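XPF endonuclease (Aeropyrum pernix, PDB 2BGW) probably cuts DNA at particular structures in nucleotide excision repair, as a magnesium-binding endonuclease of the XPF family. Local coordinates at residues 45-50 with 155-160. Sequence-based numbering, arbitrary orientation.
Sequences VSDSII and DVREWQ
Asp-47 and Arg-157 meet in a two-pronged salt bridge between the hairpin turn joining strands 43-46 and 49-55 and the first turns of helix 155-165. From CB of Arg-157, CG leaves anti to the backbone N (chi1 178°), and the chain runs on extended until it bends at chi3; the turn about the CD-NE bond then presents the NE/NH2 side of the guanidinium to the carboxylate. CD passes 3.8 Å from Asp-47 OD1, a loose approach. The next atom, NE, donates to that same oxygen at 2.8 Å, reaching it on its syn side but well out of the carboxylate plane. CZ carries the group onward, and NH2 donates to the other oxygen, Asp-47 OD2, also at 2.8 Å and from above the carboxylate plane. Both bonds are moderately bent, and the two flat groups are turned 52° apart, so the grip is side-on yet far from coplanar.

Asp-47 sits within a type I turn from Ser-46 to Ile-49. Its CG also stands anti to the backbone N (chi1 -168°), carrying the carboxylate across to the helix. There it meets a second acid: OE2 of Glu-158 lies 3.3 Å from Asp-47 OD1, two acceptors with no hydrogen bond between them. The other oxygen of Glu-158 is hydrogen-bonded to the hydroxyl of Tyr-79. Glu-176, on helix 172-182, brings another carboxylate near Asp-47 OD2 and forms a weak, long ion pair with Arg-157 NH2.

The contact thus joins the ERCC4 nuclease fold to helix 155-165, whose last residues overlap the helix-hairpin-helix region, away from the magnesium site. Acids gather around the Asp-47 carboxylate, and Arg-157 probably offsets part of their repulsion. Its guanidinium probably favours ionised Asp-47, which the neighbouring acids would oppose to an unknown degree.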
# COMPACT_ATOMS: atom_id res chain seq x y z
N VAL A 45 -4.29 7.54 4.04
CA VAL A 45 -5.23 7.17 5.08
C VAL A 45 -4.72 7.40 6.52
O VAL A 45 -5.45 7.87 7.37
CB VAL A 45 -5.68 5.72 4.85
CG1 VAL A 45 -6.39 5.17 6.05
CG2 VAL A 45 -6.56 5.68 3.66
N SER A 46 -3.49 7.05 6.81
CA SER A 46 -2.92 7.27 8.10
C SER A 46 -1.47 7.44 7.73
O SER A 46 -1.15 7.39 6.55
CB SER A 46 -3.15 6.06 9.00
OG SER A 46 -2.21 5.02 8.77
N ASP A 47 -0.57 7.65 8.70
CA ASP A 47 0.83 7.96 8.33
C ASP A 47 1.51 6.83 7.57
O ASP A 47 2.50 7.05 6.88
CB ASP A 47 1.69 8.45 9.51
CG ASP A 47 3.06 9.04 9.03
OD1 ASP A 47 3.08 10.17 8.44
OD2 ASP A 47 4.12 8.34 9.19
N SER A 48 0.97 5.63 7.65
CA SER A 48 1.65 4.49 7.05
C SER A 48 0.73 3.58 6.26
O SER A 48 1.08 2.42 5.98
CB SER A 48 2.32 3.71 8.16
OG SER A 48 1.42 3.62 9.24
N ILE A 49 -0.45 4.09 5.92
CA ILE A 49 -1.37 3.40 5.04
C ILE A 49 -1.66 4.20 3.77
O ILE A 49 -2.27 5.26 3.83
CB ILE A 49 -2.67 3.06 5.76
CG1 ILE A 49 -2.36 2.18 6.98
CG2 ILE A 49 -3.60 2.39 4.79
CD1 ILE A 49 -3.53 1.65 7.75
N ILE A 50 -1.23 3.69 2.63
CA ILE A 50 -1.57 4.32 1.36
C ILE A 50 -2.60 3.44 0.66
O ILE A 50 -2.58 2.20 0.80
CB ILE A 50 -0.31 4.58 0.48
CG1 ILE A 50 -0.62 5.50 -0.68
CG2 ILE A 50 0.25 3.30 -0.08
CD1 ILE A 50 -0.65 6.92 -0.32
N ASP A 155 0.55 16.00 3.31
CA ASP A 155 1.12 15.71 2.00
C ASP A 155 2.56 16.18 2.01
O ASP A 155 3.42 15.49 1.47
CB ASP A 155 0.38 16.51 0.96
CG ASP A 155 0.16 17.94 1.41
OD1 ASP A 155 0.30 18.20 2.64
OD2 ASP A 155 -0.13 18.81 0.56
N VAL A 156 2.82 17.32 2.64
CA VAL A 156 4.17 17.86 2.68
C VAL A 156 5.12 16.91 3.40
O VAL A 156 6.23 16.65 2.92
CB VAL A 156 4.24 19.24 3.31
CG1 VAL A 156 5.67 19.59 3.57
CG2 VAL A 156 3.61 20.26 2.39
N ARG A 157 4.69 16.37 4.52
CA ARG A 157 5.47 15.33 5.18
C ARG A 157 5.69 14.11 4.28
O ARG A 157 6.76 13.50 4.31
CB ARG A 157 4.83 14.93 6.50
CG ARG A 157 5.59 13.83 7.19
CD ARG A 157 5.02 13.48 8.57
NE ARG A 157 5.15 12.05 8.82
CZ ARG A 157 6.06 11.50 9.63
NH1 ARG A 157 6.92 12.28 10.30
NH2 ARG A 157 6.11 10.18 9.78
N GLU A 158 4.69 13.75 3.48
CA GLU A 158 4.79 12.56 2.66
C GLU A 158 5.92 12.69 1.64
O GLU A 158 6.73 11.79 1.45
CB GLU A 158 3.45 12.22 1.98
CG GLU A 158 2.39 11.69 2.98
CD GLU A 158 2.92 10.65 3.98
OE1 GLU A 158 3.40 9.57 3.53
OE2 GLU A 158 2.85 10.91 5.21
N TRP A 159 5.96 13.86 1.00
CA TRP A 159 7.02 14.19 0.08
C TRP A 159 8.34 14.32 0.80
O TRP A 159 9.36 13.91 0.28
CB TRP A 159 6.72 15.52 -0.53
CG TRP A 159 5.71 15.50 -1.58
CD1 TRP A 159 4.44 15.91 -1.49
CD2 TRP A 159 5.91 15.10 -2.93
NE1 TRP A 159 3.80 15.78 -2.69
CE2 TRP A 159 4.69 15.31 -3.61
CE3 TRP A 159 7.00 14.59 -3.64
CZ2 TRP A 159 4.52 15.02 -4.96
CZ3 TRP A 159 6.84 14.30 -4.98
CH2 TRP A 159 5.60 14.52 -5.63
N GLN A 160 8.34 14.88 2.00
CA GLN A 160 9.60 14.93 2.74
C GLN A 160 10.16 13.52 2.91
O GLN A 160 11.37 13.30 2.81
CB GLN A 160 9.44 15.61 4.09
CG GLN A 160 9.06 17.07 3.97
CD GLN A 160 8.57 17.65 5.27
OE1 GLN A 160 8.24 16.93 6.22
NE2 GLN A 160 8.52 18.98 5.33